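Local structure of 2-methyl-3-hydroxypyridine-5-carboxylic acid oxygenase (Mesorhizobium loti, 3ALJ) at residues A[289-301]-A[336-348]. The protein catalyses, with FAD as cofactor, the oxygenation of 2-methyl-3-hydroxypyridine-5-carboxylic acid, a reaction that in this enzyme also opens the pyridine ring. Numbering follows the deposited sequence.
With FAD (flavin-adenine dinucleotide), chain B.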
ATOM      1  N   ALA A 289       0.114   9.066   6.032  1.00  6.81           N
ATOM      2  CA  ALA A 289       0.144  10.286   6.868  1.00  6.34           C
ATOM      3  C   ALA A 289      -1.208  10.463   7.582  1.00  9.72           C
ATOM      4  O   ALA A 289      -1.267  11.077   8.673  1.00  8.88           O
ATOM      5  CB  ALA A 289       0.443  11.504   6.011  1.00  9.58           C
ATOM      6  N   ALA A 290      -2.299  10.023   6.915  1.00  9.45           N
ATOM      7  CA  ALA A 290      -3.646  10.238   7.427  1.00  8.98           C
ATOM      8  C   ALA A 290      -4.316   9.001   7.932  1.00  8.97           C
ATOM      9  O   ALA A 290      -5.196   9.077   8.800  1.00 10.15           O
ATOM     10  CB  ALA A 290      -4.497  10.900   6.339  1.00  9.14           C
ATOM     11  N   HIS A 291      -4.038   7.825   7.292  1.00  8.34           N
ATOM     12  CA  HIS A 291      -4.953   6.669   7.519  1.00  8.48           C
ATOM     13  C   HIS A 291      -4.241   5.339   7.366  1.00  8.32           C
ATOM     14  O   HIS A 291      -4.793   4.368   6.867  1.00  8.97           O
ATOM     15  CB  HIS A 291      -6.159   6.801   6.521  1.00  9.15           C
ATOM     16  CG  HIS A 291      -5.765   6.851   5.090  1.00  9.10           C
ATOM     17  ND1 HIS A 291      -5.160   5.799   4.425  1.00 10.92           N
ATOM     18  CD2 HIS A 291      -5.934   7.835   4.171  1.00 11.82           C
ATOM     19  CE1 HIS A 291      -4.963   6.166   3.147  1.00 11.08           C
ATOM     20  NE2 HIS A 291      -5.395   7.375   2.972  1.00 10.75           N
ATOM     21  N   ALA A 292      -3.042   5.234   7.895  1.00  8.07           N
ATOM     22  CA  ALA A 292      -2.412   3.928   7.891  1.00  8.46           C
ATOM     23  C   ALA A 292      -3.191   2.875   8.631  1.00  7.57           C
ATOM     24  O   ALA A 292      -3.859   3.206   9.631  1.00  8.52           O
ATOM     25  CB  ALA A 292      -1.024   3.993   8.525  1.00  8.70           C
ATOM     26  N   MET A 293      -3.270   1.647   8.104  1.00  8.16           N
ATOM     27  CA  MET A 293      -4.214   0.636   8.545  1.00  9.13           C
ATOM     28  C   MET A 293      -3.608  -0.741   8.617  1.00  7.94           C
ATOM     29  O   MET A 293      -2.506  -0.957   8.094  1.00  8.98           O
ATOM     30  CB  MET A 293      -5.456   0.713   7.661  1.00  9.12           C
ATOM     31  CG  MET A 293      -5.196   0.271   6.222  1.00  8.76           C
ATOM     32  SD  MET A 293      -6.722   0.279   5.218  1.00 10.90           S
ATOM     33  CE  MET A 293      -6.806   2.056   4.834  1.00 11.21           C
ATOM     34  N   CYS A 294      -4.309  -1.648   9.248  1.00  9.61           N
ATOM     35  CA  CYS A 294      -3.880  -3.017   9.185  1.00  9.25           C
ATOM     36  C   CYS A 294      -3.941  -3.563   7.765  1.00  9.59           C
ATOM     37  O   CYS A 294      -4.849  -3.183   7.036  1.00  8.89           O
ATOM     38  CB  CYS A 294      -4.788  -3.899  10.076  1.00  9.37           C
ATOM     39  SG  CYS A 294      -4.618  -3.421  11.875  1.00 11.00           S
ATOM     40  N   PRO A 295      -2.986  -4.400   7.369  1.00  8.67           N
ATOM     41  CA  PRO A 295      -2.946  -4.855   5.964  1.00  9.19           C
ATOM     42  C   PRO A 295      -3.767  -6.089   5.606  1.00  8.38           C
ATOM     43  O   PRO A 295      -3.673  -6.552   4.459  1.00  9.06           O
ATOM     44  CB  PRO A 295      -1.442  -5.087   5.745  1.00 10.44           C
ATOM     45  CG  PRO A 295      -0.971  -5.634   7.068  1.00 10.58           C
ATOM     46  CD  PRO A 295      -1.697  -4.706   8.102  1.00  9.17           C
ATOM     47  N   ALA A 296      -4.696  -6.476   6.511  1.00  8.42           N
ATOM     48  CA  ALA A 296      -5.485  -7.686   6.206  1.00  8.42           C
ATOM     49  C   ALA A 296      -6.207  -7.619   4.892  1.00  9.62           C
ATOM     50  O   ALA A 296      -6.313  -8.651   4.194  1.00 12.72           O
ATOM     51  CB  ALA A 296      -6.511  -7.982   7.383  1.00 10.71           C
ATOM     52  N   LEU A 297      -6.811  -6.485   4.551  1.00  8.77           N
ATOM     53  CA  LEU A 297      -7.533  -6.368   3.287  1.00 10.16           C
ATOM     54  C   LEU A 297      -6.738  -5.850   2.148  1.00  8.23           C
ATOM     55  O   LEU A 297      -7.284  -5.655   1.033  1.00  9.43           O
ATOM     56  CB  LEU A 297      -8.840  -5.538   3.471  1.00 11.49           C
ATOM     57  CG  LEU A 297      -9.858  -6.109   4.436  1.00 16.34           C
ATOM     58  CD1 LEU A 297     -11.008  -4.975   4.534  1.00 15.27           C
ATOM     59  CD2 LEU A 297     -10.326  -7.495   3.894  1.00 14.58           C
ATOM     60  N   ALA A 298      -5.411  -5.646   2.381  1.00  8.65           N
ATOM     61  CA  ALA A 298      -4.483  -5.199   1.316  1.00  7.14           C
ATOM     62  C   ALA A 298      -5.055  -3.992   0.579  1.00  8.98           C
ATOM     63  O   ALA A 298      -5.143  -3.924  -0.637  1.00  8.81           O
ATOM     64  CB  ALA A 298      -4.173  -6.392   0.321  1.00  8.27           C
ATOM     65  N   GLN A 299      -5.378  -2.968   1.392  1.00  8.38           N
ATOM     66  CA  GLN A 299      -5.918  -1.702   0.945  1.00  7.62           C
ATOM     67  C   GLN A 299      -5.192  -0.443   1.365  1.00  7.82           C
ATOM     68  O   GLN A 299      -5.656   0.703   1.152  1.00  8.34           O
ATOM     69  CB  GLN A 299      -7.425  -1.583   1.339  1.00  7.74           C
ATOM     70  CG  GLN A 299      -8.312  -2.437   0.352  1.00  7.30           C
ATOM     71  CD  GLN A 299      -8.363  -1.824  -1.048  1.00  8.58           C
ATOM     72  OE1 GLN A 299      -8.090  -0.644  -1.247  1.00  9.58           O
ATOM     73  NE2 GLN A 299      -8.668  -2.635  -2.057  1.00  9.76           N
ATOM     74  N   GLY A 300      -4.089  -0.572   2.116  1.00  8.11           N
ATOM     75  CA  GLY A 300      -3.459   0.655   2.552  1.00  8.23           C
ATOM     76  C   GLY A 300      -3.037   1.563   1.375  1.00  8.44           C
ATOM     77  O   GLY A 300      -3.276   2.802   1.402  1.00  7.85           O
ATOM     78  N   ALA A 301      -2.260   0.988   0.456  1.00  7.68           N
ATOM     79  CA  ALA A 301      -1.883   1.719  -0.724  1.00  8.00           C
ATOM     80  C   ALA A 301      -3.066   1.945  -1.663  1.00  7.33           C
ATOM     81  O   ALA A 301      -3.146   3.019  -2.283  1.00  7.73           O
ATOM     82  CB  ALA A 301      -0.748   1.030  -1.535  1.00  8.04           C
ATOM     83  N   THR A 336     -12.563   5.045   3.367  1.00  9.89           N
ATOM     84  CA  THR A 336     -11.274   4.715   4.049  1.00  8.57           C
ATOM     85  C   THR A 336     -11.502   4.439   5.517  1.00 10.33           C
ATOM     86  O   THR A 336     -10.910   3.475   6.030  1.00 10.61           O
ATOM     87  CB  THR A 336     -10.321   5.905   3.908  1.00  9.21           C
ATOM     88  OG1 THR A 336      -9.807   5.938   2.553  1.00 10.93           O
ATOM     89  CG2 THR A 336      -9.082   5.661   4.838  1.00 11.22           C
ATOM     90  N   ASP A 337     -12.394   5.200   6.234  1.00  9.14           N
ATOM     91  CA  ASP A 337     -12.589   4.934   7.607  1.00  9.59           C
ATOM     92  C   ASP A 337     -13.191   3.539   7.801  1.00  8.54           C
ATOM     93  O   ASP A 337     -12.814   2.793   8.687  1.00  9.11           O
ATOM     94  CB  ASP A 337     -13.611   5.952   8.164  1.00 10.16           C
ATOM     95  CG  ASP A 337     -13.025   7.256   8.498  1.00 16.02           C
ATOM     96  OD1 ASP A 337     -11.815   7.449   8.543  1.00 13.96           O
ATOM     97  OD2 ASP A 337     -13.864   8.182   8.692  1.00 19.10           O
ATOM     98  N   ARG A 338     -14.127   3.175   6.908  1.00  9.30           N
ATOM     99  CA  ARG A 338     -14.770   1.833   6.998  1.00 10.28           C
ATOM    100  C   ARG A 338     -13.796   0.728   6.706  1.00  9.31           C
ATOM    101  O   ARG A 338     -13.736  -0.281   7.375  1.00 10.10           O
ATOM    102  CB  ARG A 338     -15.959   1.678   5.987  1.00 11.67           C
ATOM    103  CG  ARG A 338     -17.189   2.420   6.540  1.00 15.89           C
ATOM    104  CD  ARG A 338     -18.512   2.138   5.700  1.00 18.25           C
ATOM    105  NE  ARG A 338     -18.360   2.507   4.291  1.00 16.16           N
ATOM    106  CZ  ARG A 338     -18.663   3.707   3.751  1.00 20.43           C
ATOM    107  NH1 ARG A 338     -19.163   4.664   4.571  1.00 21.94           N
ATOM    108  NH2 ARG A 338     -18.489   3.937   2.466  1.00 19.91           N
ATOM    109  N   CYS A 339     -12.960   0.970   5.669  1.00  9.69           N
ATOM    110  CA  CYS A 339     -11.972  -0.061   5.306  1.00  9.54           C
ATOM    111  C   CYS A 339     -10.861  -0.278   6.401  1.00  8.85           C
ATOM    112  O   CYS A 339     -10.538  -1.378   6.756  1.00  9.19           O
ATOM    113  CB  CYS A 339     -11.360   0.309   3.940  1.00  8.75           C
ATOM    114  SG  CYS A 339     -10.135  -0.883   3.348  1.00 11.34           S
ATOM    115  N   GLN A 340     -10.446   0.859   6.976  1.00  8.91           N
ATOM    116  CA  GLN A 340      -9.487   0.782   8.091  1.00  7.83           C
ATOM    117  C   GLN A 340     -10.064  -0.002   9.282  1.00  9.28           C
ATOM    118  O   GLN A 340      -9.418  -0.840   9.868  1.00  9.46           O
ATOM    119  CB  GLN A 340      -9.062   2.222   8.453  1.00  8.61           C
ATOM    120  CG  GLN A 340      -8.224   2.257   9.675  1.00  8.38           C
ATOM    121  CD  GLN A 340      -7.893   3.697  10.050  1.00  9.55           C
ATOM    122  OE1 GLN A 340      -8.793   4.504  10.270  1.00 10.08           O
ATOM    123  NE2 GLN A 340      -6.584   4.055  10.063  1.00  9.67           N
ATOM    124  N   ALA A 341     -11.341   0.325   9.557  1.00  8.49           N
ATOM    125  CA  ALA A 341     -11.926  -0.383  10.701  1.00  9.87           C
ATOM    126  C   ALA A 341     -12.132  -1.911  10.458  1.00  6.55           C
ATOM    127  O   ALA A 341     -11.770  -2.688  11.323  1.00  9.13           O
ATOM    128  CB  ALA A 341     -13.326   0.267  11.051  1.00 10.48           C
ATOM    129  N   LEU A 342     -12.598  -2.216   9.231  1.00  8.70           N
ATOM    130  CA  LEU A 342     -12.858  -3.603   8.917  1.00  8.59           C
ATOM    131  C   LEU A 342     -11.534  -4.379   8.838  1.00  8.16           C
ATOM    132  O   LEU A 342     -11.415  -5.501   9.295  1.00  9.04           O
ATOM    133  CB  LEU A 342     -13.712  -3.715   7.633  1.00  9.73           C
ATOM    134  CG  LEU A 342     -14.068  -5.195   7.339  1.00  9.66           C
ATOM    135  CD1 LEU A 342     -14.933  -5.767   8.501  1.00 12.37           C
ATOM    136  CD2 LEU A 342     -14.930  -5.171   6.055  1.00 12.00           C
ATOM    137  N   SER A 343     -10.520  -3.747   8.244  1.00  8.36           N
ATOM    138  CA  SER A 343      -9.166  -4.370   8.200  0.50  8.59           C
ATOM    139  C   SER A 343      -8.653  -4.698   9.578  1.00  8.38           C
ATOM    140  O   SER A 343      -8.089  -5.722   9.845  1.00  8.84           O
ATOM    141  CB  SER A 343      -8.211  -3.358   7.514  0.50  6.99           C
ATOM    142  OG  SER A 343      -8.606  -3.314   6.143  0.50  9.63           O
ATOM    143  N   GLY A 344      -8.812  -3.684  10.457  1.00  9.23           N
ATOM    144  CA  GLY A 344      -8.407  -3.900  11.834  1.00  9.12           C
ATOM    145  C   GLY A 344      -9.150  -5.019  12.570  1.00  9.51           C
ATOM    146  O   GLY A 344      -8.563  -5.766  13.352  1.00 10.39           O
ATOM    147  N   ASP A 345     -10.455  -5.064  12.290  1.00  9.36           N
ATOM    148  CA  ASP A 345     -11.259  -6.150  12.898  1.00 11.46           C
ATOM    149  C   ASP A 345     -10.822  -7.510  12.358  1.00 10.56           C
ATOM    150  O   ASP A 345     -10.541  -8.424  13.111  1.00 11.24           O
ATOM    151  CB  ASP A 345     -12.680  -5.855  12.527  1.00 11.90           C
ATOM    152  CG  ASP A 345     -13.664  -6.893  13.037  1.00 23.11           C
ATOM    153  OD1 ASP A 345     -13.677  -8.085  12.605  1.00 25.65           O
ATOM    154  OD2 ASP A 345     -14.462  -6.528  13.862  1.00 25.33           O
ATOM    155  N   TYR A 346     -10.628  -7.614  11.047  1.00  8.29           N
ATOM    156  CA  TYR A 346     -10.123  -8.911  10.537  1.00  7.77           C
ATOM    157  C   TYR A 346      -8.784  -9.253  11.077  1.00  8.89           C
ATOM    158  O   TYR A 346      -8.561 -10.397  11.418  1.00  9.26           O
ATOM    159  CB  TYR A 346      -9.960  -8.778   8.981  1.00  8.26           C
ATOM    160  CG  TYR A 346     -11.232  -9.141   8.210  1.00  9.37           C
ATOM    161  CD1 TYR A 346     -12.552  -9.031   8.720  1.00 10.50           C
ATOM    162  CD2 TYR A 346     -11.117  -9.682   6.964  1.00  9.26           C
ATOM    163  CE1 TYR A 346     -13.710  -9.367   7.925  1.00 10.04           C
ATOM    164  CE2 TYR A 346     -12.203 -10.041   6.242  1.00  8.90           C
ATOM    165  CZ  TYR A 346     -13.468  -9.916   6.678  1.00  9.95           C
ATOM    166  OH  TYR A 346     -14.594 -10.309   5.955  1.00 11.95           O
ATOM    167  N   ALA A 347      -7.884  -8.257  11.187  1.00  8.25           N
ATOM    168  CA  ALA A 347      -6.540  -8.627  11.691  1.00  9.38           C
ATOM    169  C   ALA A 347      -6.638  -9.110  13.151  1.00 10.97           C
ATOM    170  O   ALA A 347      -6.084 -10.135  13.484  1.00 11.75           O
ATOM    171  CB  ALA A 347      -5.702  -7.370  11.613  1.00 11.46           C
ATOM    172  N   ALA A 348      -7.399  -8.356  13.972  1.00 10.01           N
ATOM    173  CA  ALA A 348      -7.473  -8.771  15.393  1.00 10.45           C
ATOM    174  C   ALA A 348      -8.143 -10.085  15.612  1.00 11.95           C
ATOM    175  O   ALA A 348      -7.719 -10.851  16.520  1.00 12.95           O
ATOM    176  CB  ALA A 348      -8.239  -7.681  16.150  1.00 12.12           C
TER
HETATM  177  PA  FAD B 380       4.930   5.585   2.102  1.00 10.38           P
HETATM  178  O1A FAD B 380       4.823   4.464   1.116  1.00 15.26           O
HETATM  179  O2A FAD B 380       5.419   5.329   3.407  1.00 12.17           O
HETATM  180  O5B FAD B 380       5.820   6.695   1.397  1.00  9.44           O
HETATM  181  C5B FAD B 380       6.169   7.938   2.093  1.00  8.28           C
HETATM  182  C4B FAD B 380       7.397   8.389   1.331  1.00  8.40           C
HETATM  183  O4B FAD B 380       7.679   9.678   1.978  1.00 10.53           O
HETATM  184  C3B FAD B 380       8.619   7.574   1.544  1.00  9.09           C
HETATM  185  O3B FAD B 380       9.323   7.356   0.304  1.00 10.15           O
HETATM  186  C2B FAD B 380       9.427   8.388   2.619  1.00  8.38           C
HETATM  187  O2B FAD B 380      10.850   8.206   2.521  1.00 10.44           O
HETATM  188  C1B FAD B 380       9.133   9.807   2.257  1.00 10.97           C
HETATM  189  N9A FAD B 380       9.123  10.709   3.364  1.00  7.95           N
HETATM  190  C8A FAD B 380       8.837  10.476   4.690  1.00  9.44           C
HETATM  191  N7A FAD B 380       8.860  11.611   5.405  1.00  8.88           N
HETATM  192  C5A FAD B 380       9.185  12.617   4.508  1.00  7.74           C
HETATM  193  C6A FAD B 380       9.266  14.001   4.640  1.00  8.54           C
HETATM  194  N6A FAD B 380       9.090  14.600   5.865  1.00 11.67           N
HETATM  195  N1A FAD B 380       9.565  14.689   3.536  1.00  8.90           N
HETATM  196  C2A FAD B 380       9.786  14.114   2.348  1.00 10.88           C
HETATM  197  N3A FAD B 380       9.684  12.769   2.138  1.00  8.54           N
HETATM  198  C4A FAD B 380       9.349  12.052   3.245  1.00  7.54           C
HETATM  199  N1  FAD B 380      -1.199  -1.787   0.774  1.00  8.22           N
HETATM  200  C2  FAD B 380      -1.796  -2.272  -0.299  1.00  7.88           C
HETATM  201  O2  FAD B 380      -2.503  -1.584  -1.053  1.00  8.74           O
HETATM  202  N3  FAD B 380      -1.659  -3.623  -0.618  1.00  7.26           N
HETATM  203  C4  FAD B 380      -0.867  -4.479   0.148  1.00  7.47           C
HETATM  204  O4  FAD B 380      -0.649  -5.674  -0.279  1.00  7.57           O
HETATM  205  C4X FAD B 380      -0.271  -3.944   1.276  1.00  8.26           C
HETATM  206  N5  FAD B 380       0.460  -4.805   2.165  1.00  8.98           N
HETATM  207  C5X FAD B 380       0.993  -4.275   3.325  1.00  7.90           C
HETATM  208  C6  FAD B 380       1.622  -5.106   4.268  1.00  8.79           C
HETATM  209  C7  FAD B 380       2.208  -4.574   5.388  1.00  9.72           C
HETATM  210  C7M FAD B 380       2.911  -5.524   6.400  1.00 12.08           C
HETATM  211  C8  FAD B 380       2.128  -3.222   5.645  1.00  9.53           C
HETATM  212  C8M FAD B 380       2.742  -2.589   6.915  1.00 10.79           C
HETATM  213  C9  FAD B 380       1.498  -2.380   4.718  1.00  9.82           C
HETATM  214  C9A FAD B 380       0.879  -2.910   3.559  1.00  8.56           C
HETATM  215  N10 FAD B 380       0.176  -2.060   2.596  1.00  7.47           N
HETATM  216  C10 FAD B 380      -0.416  -2.600   1.517  1.00  6.57           C
HETATM  217  C1' FAD B 380       0.046  -0.556   2.898  1.00  7.84           C
HETATM  218  C2' FAD B 380       1.079   0.206   2.079  1.00  6.49           C
HETATM  219  O2' FAD B 380       2.394  -0.305   2.380  1.00  8.06           O
HETATM  220  C3' FAD B 380       1.082   1.683   2.515  1.00  7.89           C
HETATM  221  O3' FAD B 380      -0.311   2.037   2.856  1.00  7.45           O
HETATM  222  C4' FAD B 380       1.492   2.628   1.462  1.00  7.60           C
HETATM  223  O4' FAD B 380       2.879   2.325   1.141  1.00 11.17           O
HETATM  224  C5' FAD B 380       1.461   4.044   1.936  1.00  8.62           C
HETATM  225  O5' FAD B 380       1.896   4.889   0.876  1.00  7.55           O
HETATM  226  P   FAD B 380       2.257   6.380   1.255  1.00  8.20           P
HETATM  227  O1P FAD B 380       2.728   6.988   0.003  1.00  8.91           O
HETATM  228  O2P FAD B 380       1.163   7.048   2.029  1.00  9.09           O
HETATM  229  O3P FAD B 380       3.472   6.247   2.314  1.00  8.10           O
HETATM  230  O   HOH W   1      -6.737  -0.911  10.598  1.00 10.42           O
HETATM  231  O   HOH W   2      -6.102  -3.269   4.478  1.00 15.05           O
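Gln340 reaches from segment 336-348 of helix 321-349 to the loop of 289-301 and makes the one direct hydrogen bond between them, NE2 to Ala292 O at 2.9 Å. CG stands anti to the backbone N (chi1 173°) and the chain runs on extended, which carries the amide across; Ala292 O lies in the plane of the Gln340 amide, while NE2 stands well above the carbonyl plane. Because NE2 also donates to Thr273 O, an amide suits this place: its two N-H groups tie loop, helix and strand 267-275 together. A leucine here would probably leave both carbonyls without this donor and loosen the loop's hold on helix and strand.

Two waters carry the other polar links. One bridges Cys294 N and Gln340 O; the other donates to Cys294 O and accepts from Gln299 N. In the conformer described, one of two modelled, Ser343 OG donates to Cys339 O (2.8 Å), folded back on its own helix, and accepts from the same water.

Apolar contacts fill the rest. Thr336 CG2 lies over a face of the His291 ring, a CH-pi contact 3.9 Å from the centroid, while its OG1 bonds Asn307. Met293 CG stands between the backbone N and the carbonyl carbon (chi1 68°) and the chain runs on extended to SD, 4.1 Å from Cys339 SG; that thiol also packs on Gln299 CB. The branches of Leu297 divide: CD1 packs on Leu342 CG (4.2 Å) and near Cys339 SG, and CD2 meets the Tyr346 ring obliquely. Small Ala296 and Ala347 allow close approach, and Gly344 CA lies 3.8 Å from Cys294 SG, which carries a covalently attached beta-mercaptoethanol.

On the side of the loop turned from the helix, Pro295 packs on the flavin, and Ala301 N donates almost straight (176°) to FAD N1. Polar ties and close packing thus join the helix to the flavin-binding loop, consistent with a fixed backbone beside the isoalloxazine.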